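Long-range contact in protein SCO1, mitochondrial (Saccharomyces cerevisiae, PDB 2B7J), which is a mitochondrial inner-membrane copper chaperone needed for cytochrome c oxidase subunits 1 and 2 to accumulate, and is thought to transport copper or insert it into the oxidase: residues I45-F50 with P81-C86. Numbering follows the deposited sequence.
With CU (copper (II) ion), chain E.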
loop_
_atom_site.group_PDB
_atom_site.type_symbol
_atom_site.label_atom_id
_atom_site.label_comp_id
_atom_site.label_asym_id
_atom_site.label_seq_id
_atom_site.Cartn_x
_atom_site.Cartn_y
_atom_site.Cartn_z
ATOM N N ILE A 45 0.363 4.099 -1.491
ATOM C CA ILE A 45 0.623 3.617 -0.144
ATOM C C ILE A 45 0.262 2.134 -0.144
ATOM O O ILE A 45 -0.882 1.753 -0.368
ATOM C CB ILE A 45 -0.185 4.425 0.924
ATOM C CG1 ILE A 45 0.319 4.076 2.319
ATOM C CG2 ILE A 45 -1.668 4.121 0.836
ATOM C CD1 ILE A 45 -0.014 5.116 3.348
ATOM N N ILE A 46 1.263 1.296 0.076
ATOM C CA ILE A 46 1.060 -0.142 0.053
ATOM C C ILE A 46 1.064 -0.772 1.446
ATOM O O ILE A 46 1.827 -0.357 2.323
ATOM C CB ILE A 46 2.156 -0.807 -0.809
ATOM C CG1 ILE A 46 2.158 -0.178 -2.200
ATOM C CG2 ILE A 46 1.931 -2.299 -0.895
ATOM C CD1 ILE A 46 3.298 -0.609 -3.076
ATOM N N TYR A 47 0.203 -1.770 1.634
ATOM C CA TYR A 47 0.103 -2.496 2.895
ATOM C C TYR A 47 0.000 -4.008 2.644
ATOM O O TYR A 47 -0.784 -4.454 1.803
ATOM C CB TYR A 47 -1.115 -2.033 3.684
ATOM C CG TYR A 47 -1.238 -2.723 5.029
ATOM C CD1 TYR A 47 -0.252 -2.570 6.012
ATOM C CD2 TYR A 47 -2.327 -3.541 5.316
ATOM C CE1 TYR A 47 -0.354 -3.215 7.243
ATOM C CE2 TYR A 47 -2.437 -4.193 6.538
ATOM C CZ TYR A 47 -1.451 -4.024 7.502
ATOM O OH TYR A 47 -1.595 -4.643 8.729
ATOM N N PHE A 48 0.802 -4.788 3.367
ATOM C CA PHE A 48 0.799 -6.244 3.239
ATOM C C PHE A 48 0.037 -6.853 4.411
ATOM O O PHE A 48 0.074 -6.331 5.524
ATOM C CB PHE A 48 2.228 -6.793 3.235
ATOM C CG PHE A 48 2.969 -6.569 1.948
ATOM C CD1 PHE A 48 2.953 -7.536 0.942
ATOM C CD2 PHE A 48 3.688 -5.396 1.738
ATOM C CE1 PHE A 48 3.646 -7.340 -0.253
ATOM C CE2 PHE A 48 4.388 -5.187 0.541
ATOM C CZ PHE A 48 4.367 -6.161 -0.455
ATOM N N GLY A 49 -0.658 -7.958 4.147
ATOM C CA GLY A 49 -1.424 -8.634 5.177
ATOM C C GLY A 49 -2.269 -9.711 4.532
ATOM O O GLY A 49 -2.025 -10.083 3.384
ATOM N N PHE A 50 -3.253 -10.226 5.263
ATOM C CA PHE A 50 -4.133 -11.257 4.719
ATOM C C PHE A 50 -5.484 -11.179 5.423
ATOM O O PHE A 50 -5.576 -10.669 6.547
ATOM C CB PHE A 50 -3.490 -12.667 4.822
ATOM C CG PHE A 50 -3.087 -13.074 6.213
ATOM C CD1 PHE A 50 -3.747 -14.118 6.865
ATOM C CD2 PHE A 50 -2.049 -12.417 6.878
ATOM C CE1 PHE A 50 -3.382 -14.501 8.163
ATOM C CE2 PHE A 50 -1.673 -12.792 8.179
ATOM C CZ PHE A 50 -2.339 -13.833 8.822
ATOM N N PRO A 81 -4.226 3.670 -2.582
ATOM C CA PRO A 81 -4.017 2.669 -1.531
ATOM C C PRO A 81 -4.118 1.241 -2.049
ATOM O O PRO A 81 -5.132 0.865 -2.637
ATOM C CB PRO A 81 -5.102 3.011 -0.518
ATOM C CG PRO A 81 -6.232 3.474 -1.407
ATOM C CD PRO A 81 -5.535 4.334 -2.442
ATOM N N LEU A 82 -3.065 0.455 -1.810
ATOM C CA LEU A 82 -2.991 -0.932 -2.266
ATOM C C LEU A 82 -2.812 -1.929 -1.119
ATOM O O LEU A 82 -1.967 -1.738 -0.245
ATOM C CB LEU A 82 -1.815 -1.092 -3.238
ATOM C CG LEU A 82 -1.800 -0.263 -4.528
ATOM C CD1 LEU A 82 -0.411 -0.299 -5.156
ATOM C CD2 LEU A 82 -2.848 -0.810 -5.500
ATOM N N PHE A 83 -3.606 -2.993 -1.136
ATOM C CA PHE A 83 -3.517 -4.029 -0.123
ATOM C C PHE A 83 -3.139 -5.350 -0.787
ATOM O O PHE A 83 -3.963 -6.012 -1.430
ATOM C CB PHE A 83 -4.845 -4.196 0.626
ATOM C CG PHE A 83 -4.791 -5.236 1.717
ATOM C CD1 PHE A 83 -5.615 -6.350 1.683
ATOM C CD2 PHE A 83 -3.886 -5.113 2.770
ATOM C CE1 PHE A 83 -5.536 -7.332 2.684
ATOM C CE2 PHE A 83 -3.801 -6.086 3.772
ATOM C CZ PHE A 83 -4.626 -7.195 3.726
ATOM N N ILE A 84 -1.878 -5.724 -0.618
ATOM C CA ILE A 84 -1.340 -6.950 -1.188
ATOM C C ILE A 84 -1.434 -8.074 -0.162
ATOM O O ILE A 84 -1.041 -7.921 0.989
ATOM C CB ILE A 84 0.119 -6.715 -1.624
ATOM C CG1 ILE A 84 0.149 -5.560 -2.626
ATOM C CG2 ILE A 84 0.714 -7.986 -2.224
ATOM C CD1 ILE A 84 1.512 -5.217 -3.131
ATOM N N THR A 85 -1.989 -9.203 -0.574
ATOM C CA THR A 85 -2.129 -10.320 0.337
ATOM C C THR A 85 -0.819 -11.082 0.396
ATOM O O THR A 85 0.015 -10.960 -0.501
ATOM C CB THR A 85 -3.236 -11.281 -0.110
ATOM O OG1 THR A 85 -3.327 -12.367 0.825
ATOM C CG2 THR A 85 -2.929 -11.828 -1.508
ATOM N N CYS A 86 -0.643 -11.855 1.464
ATOM C CA CYS A 86 0.559 -12.659 1.660
ATOM C C CYS A 86 0.147 -14.113 1.672
ATOM O O CYS A 86 0.983 -15.007 1.656
ATOM C CB CYS A 86 1.229 -12.313 2.989
ATOM S SG CYS A 86 1.853 -10.627 3.069
HETATM CU CU CU E . 3.817 -11.298 2.215
#
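Phe83 buries more surface than any other residue here, its ring lying beside Tyr47 and running on past Gly49. The two aromatics meet rim to rim, CD2 of Tyr47 lying 3.3 Å from CE2 of Phe83, with planes only 22° apart and neither over the other's face. Both carry CG anti to the backbone N (chi1 -178° in each), which sends the rings the same way from their strands. Beyond Tyr47, CZ of Phe83 reaches to 3.5 Å from C of Gly49, which has no side chain; a CB here would sit tightly, 3.1 Å from CE2 of Phe83. With an alanine in place of Phe83, the Tyr47 rim is likely to lose its neighbour and the Gly49 backbone its cover.

The other face of the sheet carries Ile84, whose branches divide the work: CG2 lies 3.6 Å from CE1 of Phe48, while CD1 crosses to CG2 of Ile46 at 3.7 Å. Leu82 continues this apolar row, its CD1 against CG1 of Ile46. At the far end, SG of Cys86 approaches the edge of the Phe48 ring and binds a copper ion at 2.2 Å; one further atom also binds this ion, and Cys121 and His144 are copper-binding residues close by.

In-register parallel pairing underlies both rows, the strand directions differing by 23°. The backbone bonds run from Leu82 N to Ile45 O, Tyr47 N to Leu82 O, Ile84 N to Tyr47 O and Gly49 N to Ile84 O, and a weak one from Cys86 N to Gly49 O (3.0 Å) ends the series. These are the two parallel strands of a beta-alpha-beta unit of this thioredoxin-like domain, joined through helix 56-75, which covers Ile45, Tyr47 and Pro81, while strands 148-151 and 108-111 flank the pair within the sheet.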